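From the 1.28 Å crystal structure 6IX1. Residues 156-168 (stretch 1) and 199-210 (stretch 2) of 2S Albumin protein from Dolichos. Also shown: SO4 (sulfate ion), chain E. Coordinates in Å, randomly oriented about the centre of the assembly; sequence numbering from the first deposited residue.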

ATOM      1  N   THR A 156       9.463  14.776  -2.406  1.00  7.87           N
ATOM      2  CA  THR A 156       8.972  16.135  -2.531  1.00  7.66           C
ATOM      3  C   THR A 156       9.216  16.726  -3.916  1.00  6.98           C
ATOM      4  O   THR A 156       8.786  17.844  -4.154  1.00  8.55           O
ATOM      5  CB  THR A 156       9.530  17.012  -1.431  1.00  9.83           C
ATOM      6  OG1 THR A 156      10.950  16.949  -1.462  1.00 10.64           O
ATOM      7  CG2 THR A 156       8.982  16.651  -0.081  1.00 12.61           C
ATOM      8  N   ASP A 157       9.998  16.041  -4.764  1.00  7.06           N
ATOM      9  CA  ASP A 157      10.005  16.491  -6.190  1.00  6.67           C
ATOM     10  C   ASP A 157       8.663  16.234  -6.858  1.00  8.69           C
ATOM     11  O   ASP A 157       8.251  16.997  -7.705  1.00  8.98           O
ATOM     12  CB  ASP A 157      11.068  15.758  -7.000  1.00  7.34           C
ATOM     13  CG  ASP A 157      12.503  16.101  -6.517  1.00  7.22           C
ATOM     14  OD1 ASP A 157      12.690  17.276  -6.214  1.00  9.77           O
ATOM     15  OD2 ASP A 157      13.344  15.195  -6.540  1.00  8.36           O
ATOM     16  N   GLY A 158       7.959  15.160  -6.530  1.00  7.16           N
ATOM     17  CA  GLY A 158       6.615  14.890  -7.022  1.00  7.70           C
ATOM     18  C   GLY A 158       5.539  15.525  -6.187  1.00  7.76           C
ATOM     19  O   GLY A 158       4.480  15.871  -6.705  1.00  8.39           O
ATOM     20  N   PHE A 159       5.798  15.548  -4.875  1.00  7.12           N
ATOM     21  CA  PHE A 159       4.774  15.930  -3.858  1.00  6.53           C
ATOM     22  C   PHE A 159       5.313  17.022  -2.951  1.00  7.35           C
ATOM     23  O   PHE A 159       5.452  16.790  -1.763  1.00  7.56           O
ATOM     24  CB  PHE A 159       4.325  14.667  -3.103  1.00  6.64           C
ATOM     25  CG  PHE A 159       3.795  13.572  -3.937  1.00  7.51           C
ATOM     26  CD1 PHE A 159       2.443  13.519  -4.216  1.00  9.12           C
ATOM     27  CD2 PHE A 159       4.631  12.568  -4.392  1.00  9.60           C
ATOM     28  CE1 PHE A 159       1.943  12.515  -5.012  1.00 10.22           C
ATOM     29  CE2 PHE A 159       4.108  11.561  -5.187  1.00 10.89           C
ATOM     30  CZ  PHE A 159       2.769  11.522  -5.456  1.00 10.19           C
ATOM     31  N   PRO A 160       5.599  18.230  -3.520  1.00  7.48           N
ATOM     32  CA  PRO A 160       6.052  19.317  -2.673  1.00  7.99           C
ATOM     33  C   PRO A 160       5.051  19.680  -1.573  1.00  7.62           C
ATOM     34  O   PRO A 160       5.451  20.253  -0.588  1.00  7.57           O
ATOM     35  CB  PRO A 160       6.319  20.486  -3.613  1.00  8.92           C
ATOM     36  CG  PRO A 160       5.444  20.134  -4.810  1.00  8.42           C
ATOM     37  CD  PRO A 160       5.503  18.627  -4.938  1.00  7.73           C
ATOM     38  N   VAL A 161       3.761  19.282  -1.723  1.00  7.61           N
ATOM     39  CA  VAL A 161       2.764  19.564  -0.682  1.00  7.82           C
ATOM     40  C   VAL A 161       3.184  18.902   0.628  1.00  8.28           C
ATOM     41  O   VAL A 161       2.699  19.288   1.660  1.00  8.34           O
ATOM     42  CB  VAL A 161       1.365  19.165  -1.174  1.00  8.67           C
ATOM     43  CG1 VAL A 161       1.159  17.684  -1.139  1.00  9.19           C
ATOM     44  CG2 VAL A 161       0.253  19.813  -0.350  1.00 10.89           C
ATOM     45  N   LEU A 162       3.992  17.865   0.562  1.00  7.71           N
ATOM     46  CA  LEU A 162       4.413  17.121   1.766  1.00  7.69           C
ATOM     47  C   LEU A 162       5.690  17.684   2.412  1.00  8.25           C
ATOM     48  O   LEU A 162       6.068  17.228   3.462  1.00  9.19           O
ATOM     49  CB  LEU A 162       4.698  15.657   1.397  1.00  7.34           C
ATOM     50  CG  LEU A 162       3.499  14.902   0.861  1.00  7.69           C
ATOM     51  CD1 LEU A 162       3.934  13.479   0.504  1.00  9.47           C
ATOM     52  CD2 LEU A 162       2.393  14.824   1.894  1.00  8.67           C
ATOM     53  N   LYS A 163       6.267  18.713   1.802  1.00  7.55           N
ATOM     54  CA  LYS A 163       7.401  19.398   2.443  1.00  8.40           C
ATOM     55  C   LYS A 163       6.965  19.912   3.809  1.00  7.79           C
ATOM     56  O   LYS A 163       5.922  20.516   3.996  1.00  8.90           O
ATOM     57  CB  LYS A 163       7.907  20.554   1.594  1.00  8.12           C
ATOM     58  CG  LYS A 163       8.619  20.069   0.339  1.00  9.18           C
ATOM     59  CD  LYS A 163       9.049  21.209  -0.589  1.00  9.63           C
ATOM     60  CE  LYS A 163       9.855  20.791  -1.771  1.00  9.73           C
ATOM     61  NZ  LYS A 163      10.570  21.880  -2.356  1.00 15.60           N
ATOM     62  N   GLY A 164       7.846  19.716   4.802  1.00  9.27           N
ATOM     63  CA  GLY A 164       7.615  20.135   6.162  1.00 10.51           C
ATOM     64  C   GLY A 164       6.802  19.167   6.967  1.00 11.94           C
ATOM     65  O   GLY A 164       6.307  19.506   8.057  1.00 14.62           O
ATOM     66  N   THR A 165       6.443  18.019   6.399  1.00  9.66           N
ATOM     67  CA  THR A 165       5.725  16.934   7.068  1.00 10.43           C
ATOM     68  C   THR A 165       6.664  15.746   7.157  1.00 10.85           C
ATOM     69  O   THR A 165       7.569  15.637   6.310  1.00  9.85           O
ATOM     70  CB  THR A 165       4.415  16.522   6.402  1.00 12.03           C
ATOM     71  OG1 THR A 165       4.675  15.672   5.272  1.00 10.37           O
ATOM     72  CG2 THR A 165       3.543  17.721   6.061  1.00 14.83           C
ATOM     73  N   ILE A 166       6.332  14.766   7.999  1.00 11.52           N
ATOM     74  CA  ILE A 166       7.248  13.592   8.113  1.00 13.06           C
ATOM     75  C   ILE A 166       7.191  12.758   6.842  1.00 11.11           C
ATOM     76  O   ILE A 166       8.200  12.009   6.543  1.00 12.51           O
ATOM     77  CB  ILE A 166       6.945  12.748   9.330  1.00 13.86           C
ATOM     78  CG1 ILE A 166       8.057  11.743   9.612  1.00 19.01           C
ATOM     79  CG2 ILE A 166       5.569  12.162   9.210  1.00 13.71           C
ATOM     80  CD1 ILE A 166       9.471  12.343   9.884  1.00 20.85           C
ATOM     81  N   PHE A 167       6.154  12.926   6.031  1.00  9.52           N
ATOM     82  CA  PHE A 167       6.067  12.095   4.831  1.00  8.43           C
ATOM     83  C   PHE A 167       7.212  12.438   3.875  1.00  8.63           C
ATOM     84  O   PHE A 167       7.430  11.674   2.930  1.00  9.95           O
ATOM     85  CB  PHE A 167       4.708  12.224   4.193  1.00  7.93           C
ATOM     86  CG  PHE A 167       3.605  11.831   5.131  1.00  8.69           C
ATOM     87  CD1 PHE A 167       3.283  10.491   5.270  1.00 11.00           C
ATOM     88  CD2 PHE A 167       2.910  12.749   5.882  1.00 10.45           C
ATOM     89  CE1 PHE A 167       2.300  10.104   6.162  1.00 10.03           C
ATOM     90  CE2 PHE A 167       1.927  12.331   6.779  1.00 12.71           C
ATOM     91  CZ  PHE A 167       1.710  11.014   6.958  1.00 12.59           C
ATOM     92  N   GLU A 168       7.783  13.630   3.979  1.00  8.35           N
ATOM     93  CA  GLU A 168       8.888  14.019   3.093  1.00  9.48           C
ATOM     94  C   GLU A 168      10.063  13.011   3.174  1.00  9.76           C
ATOM     95  O   GLU A 168      10.757  12.884   2.148  1.00 11.16           O
ATOM     96  CB  GLU A 168       9.312  15.472   3.375  1.00  9.20           C
ATOM     97  CG  GLU A 168      10.097  15.605   4.592  1.00 10.74           C
ATOM     98  CD  GLU A 168      10.383  16.995   5.099  1.00 12.38           C
ATOM     99  OE1 GLU A 168      10.016  17.984   4.393  1.00 13.42           O
ATOM    100  OE2 GLU A 168      10.842  17.052   6.306  1.00 16.48           O
ATOM    101  N   GLY A 199       1.708  13.848 -12.884  1.00  9.57           N
ATOM    102  CA  GLY A 199       2.390  14.725 -13.832  1.00  9.65           C
ATOM    103  C   GLY A 199       2.401  16.184 -13.430  1.00 11.32           C
ATOM    104  O   GLY A 199       2.936  16.967 -14.204  1.00 13.89           O
ATOM    105  N   ALA A 200       1.872  16.529 -12.270  1.00 10.05           N
ATOM    106  CA  ALA A 200       1.793  17.925 -11.781  1.00 10.32           C
ATOM    107  C   ALA A 200       2.189  17.960 -10.351  1.00  9.10           C
ATOM    108  O   ALA A 200       2.095  16.969  -9.664  1.00 11.96           O
ATOM    109  CB  ALA A 200       0.388  18.500 -11.928  1.00 11.58           C
ATOM    110  N   THR A 201       2.572  19.118  -9.846  1.00 10.27           N
ATOM    111  CA  THR A 201       2.710  19.353  -8.384  1.00 10.22           C
ATOM    112  C   THR A 201       1.513  20.145  -7.900  1.00 10.65           C
ATOM    113  O   THR A 201       1.647  21.039  -7.099  1.00 12.72           O
ATOM    114  CB  THR A 201       4.060  20.021  -8.088  1.00 11.87           C
ATOM    115  OG1 THR A 201       4.134  21.222  -8.804  1.00 16.24           O
ATOM    116  CG2 THR A 201       5.240  19.179  -8.451  1.00 12.35           C
ATOM    117  N   ASN A 202       0.319  19.667  -8.269  1.00 11.68           N
ATOM    118  CA  ASN A 202      -0.964  20.306  -7.880  1.00 12.01           C
ATOM    119  C   ASN A 202      -1.618  19.496  -6.750  1.00  8.62           C
ATOM    120  O   ASN A 202      -2.777  19.783  -6.498  1.00 11.10           O
ATOM    121  CB  ASN A 202      -1.878  20.475  -9.085  1.00 12.47           C
ATOM    122  CG  ASN A 202      -1.348  21.419 -10.120  1.00 13.40           C
ATOM    123  OD1 ASN A 202      -0.642  22.360  -9.780  1.00 19.94           O
ATOM    124  ND2 ASN A 202      -1.671  21.137 -11.366  1.00 15.41           N
ATOM    125  N   ASN A 203      -0.910  18.611  -6.068  1.00  9.03           N
ATOM    126  CA  ASN A 203      -1.508  17.740  -5.068  1.00  8.40           C
ATOM    127  C   ASN A 203      -1.926  18.611  -3.891  1.00  9.76           C
ATOM    128  O   ASN A 203      -1.377  19.642  -3.608  1.00  9.86           O
ATOM    129  CB  ASN A 203      -0.523  16.689  -4.613  1.00  7.22           C
ATOM    130  CG  ASN A 203       0.285  16.120  -5.745  1.00  7.44           C
ATOM    131  OD1 ASN A 203      -0.008  15.055  -6.260  1.00  8.49           O
ATOM    132  ND2 ASN A 203       1.309  16.874  -6.184  1.00  6.99           N
ATOM    133  N   THR A 204      -2.967  18.167  -3.212  1.00  9.51           N
ATOM    134  CA  THR A 204      -3.489  18.905  -2.039  1.00  9.13           C
ATOM    135  C   THR A 204      -3.559  17.968  -0.843  1.00  8.87           C
ATOM    136  O   THR A 204      -3.708  16.783  -0.999  1.00 10.09           O
ATOM    137  CB  THR A 204      -4.781  19.627  -2.313  1.00 13.84           C
ATOM    138  OG1 THR A 204      -5.638  18.681  -2.889  1.00 18.25           O
ATOM    139  CG2 THR A 204      -4.507  20.766  -3.255  1.00 18.17           C
ATOM    140  N   LEU A 205      -3.499  18.563   0.346  1.00 10.84           N
ATOM    141  CA  LEU A 205      -3.825  17.811   1.573  1.00 12.99           C
ATOM    142  C   LEU A 205      -5.310  17.953   1.774  1.00 14.40           C
ATOM    143  O   LEU A 205      -5.806  19.106   1.789  1.00 21.54           O
ATOM    144  CB  LEU A 205      -3.127  18.331   2.819  1.00 16.02           C
ATOM    145  CG  LEU A 205      -1.637  18.251   2.681  1.00 15.57           C
ATOM    146  CD1 LEU A 205      -0.896  18.641   3.940  1.00 19.21           C
ATOM    147  CD2 LEU A 205      -1.112  16.922   2.259  1.00 14.97           C
ATOM    148  N   THR A 206      -5.978  16.870   2.055  1.00 12.43           N
ATOM    149  CA  THR A 206      -7.414  16.913   2.404  1.00 12.63           C
ATOM    150  C   THR A 206      -7.411  16.854   3.932  1.00 14.53           C
ATOM    151  O   THR A 206      -7.160  15.736   4.441  1.00 18.24           O
ATOM    152  CB  THR A 206      -8.216  15.813   1.719  1.00 15.13           C
ATOM    153  OG1 THR A 206      -7.971  15.751   0.326  1.00 23.58           O
ATOM    154  CG2 THR A 206      -9.700  15.969   2.049  1.00 16.01           C
ATOM    155  N   GLY A 207      -7.601  17.970   4.644  1.00 16.78           N
ATOM    156  CA  GLY A 207      -7.480  17.977   6.119  1.00 21.32           C
ATOM    157  C   GLY A 207      -6.059  18.010   6.628  1.00 18.33           C
ATOM    158  O   GLY A 207      -5.203  18.500   5.872  1.00 20.20           O
ATOM    159  N   LYS A 208      -5.768  17.420   7.788  1.00 15.26           N
ATOM    160  CA  LYS A 208      -4.496  17.604   8.507  1.00 13.11           C
ATOM    161  C   LYS A 208      -3.784  16.235   8.591  1.00 13.57           C
ATOM    162  O   LYS A 208      -4.464  15.181   8.624  1.00 15.08           O
ATOM    163  CB  LYS A 208      -4.734  18.265   9.882  1.00 18.28           C
ATOM    164  CG  LYS A 208      -5.466  19.598   9.806  1.00 21.40           C
ATOM    165  CD  LYS A 208      -6.647  19.792  10.761  1.00 29.20           C
ATOM    166  CE  LYS A 208      -7.723  18.761  10.440  1.00 26.50           C
ATOM    167  NZ  LYS A 208      -8.949  19.257   9.756  1.00 18.93           N
ATOM    168  N   VAL A 209      -2.489  16.234   8.843  1.00 10.99           N
ATOM    169  CA  VAL A 209      -1.740  15.071   9.384  1.00 12.24           C
ATOM    170  C   VAL A 209      -2.248  14.812  10.787  1.00 13.33           C
ATOM    171  O   VAL A 209      -2.360  15.783  11.608  1.00 16.50           O
ATOM    172  CB  VAL A 209      -0.232  15.311   9.363  1.00 11.83           C
ATOM    173  CG1 VAL A 209       0.466  14.135   9.974  1.00 14.19           C
ATOM    174  CG2 VAL A 209       0.278  15.603   7.946  1.00 12.20           C
ATOM    175  N   ARG A 210      -2.617  13.575  11.074  1.00 10.62           N
ATOM    176  CA  ARG A 210      -3.216  13.248  12.374  1.00 12.07           C
ATOM    177  C   ARG A 210      -2.965  11.799  12.695  1.00  9.01           C
ATOM    178  O   ARG A 210      -2.635  10.979  11.873  1.00  9.31           O
ATOM    179  CB  ARG A 210      -4.717  13.532  12.335  1.00 21.07           C
ATOM    180  CG  ARG A 210      -5.449  12.647  11.368  1.00 21.07           C
ATOM    181  CD  ARG A 210      -6.798  13.161  10.897  1.00 27.72           C
ATOM    182  NE  ARG A 210      -7.826  13.050  11.919  1.00 26.80           N
ATOM    183  CZ  ARG A 210      -9.085  12.766  11.676  1.00 22.60           C
ATOM    184  NH1 ARG A 210      -9.513  12.451  10.463  1.00 18.25           N
ATOM    185  NH2 ARG A 210      -9.917  12.752  12.675  1.00 23.51           N
TER
HETATM  186  S   SO4 E 302       3.854  12.193 -10.387  1.00 15.74           S
HETATM  187  O1  SO4 E 302       3.105  11.212 -11.267  1.00 20.90           O
HETATM  188  O2  SO4 E 302       2.779  12.331  -9.401  1.00 14.03           O
HETATM  189  O3  SO4 E 302       4.007  13.266 -11.227  1.00 18.25           O
HETATM  190  O4  SO4 E 302       5.037  11.528 -10.000  1.00 12.23           O
HETATM  191  O   HOH W   1       2.277  14.717  -7.990  1.00 11.51           O
HETATM  192  O   HOH W   2       2.457  18.567  -4.369  1.00  9.60           O

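How do the two backbones lie against each other? They run in the same direction along the contact, with Phe159 nearest Thr201, Val161 nearest Asn203 and Thr165 nearest Val209 by CA position. No clear direct hydrogen bond joins them; apolar packing and bridging water are the well-defined links.

What does Asn203 do in the middle? Its buried side chain points toward stretch 1 and fits beside Phe159, Asn203 OD1 lying 3.4 Å from Phe159 CE1. Asn203 ND2 donates to water 2 at 2.7 Å, and Val161 N donates to the same water at 3.0 Å, tying side chain to backbone across the gap. Water 1 lies 2.8 Å from Gly158 O and 2.8 Å from Ala200 O, placed to donate to either.

Why does Val161 cover as much surface as Asn203? Its CA-to-CB bond points toward stretch 2, where Val161 CG2 meets Asn203 O at 3.6 Å and Leu205 CG at 3.9 Å. Leu205 reaches in with its tip, and Leu205 CD2 also touches Leu162 CD2 at 4.1 Å, forming a small apolar cluster.

What closes the far end? Val209 CG2 packs at the edge of the Phe167 ring, 3.8 Å from Phe167 CE2. Nearby, Thr165 OG1 donates to Leu162 O at 2.8 Å, bracing the type II turn.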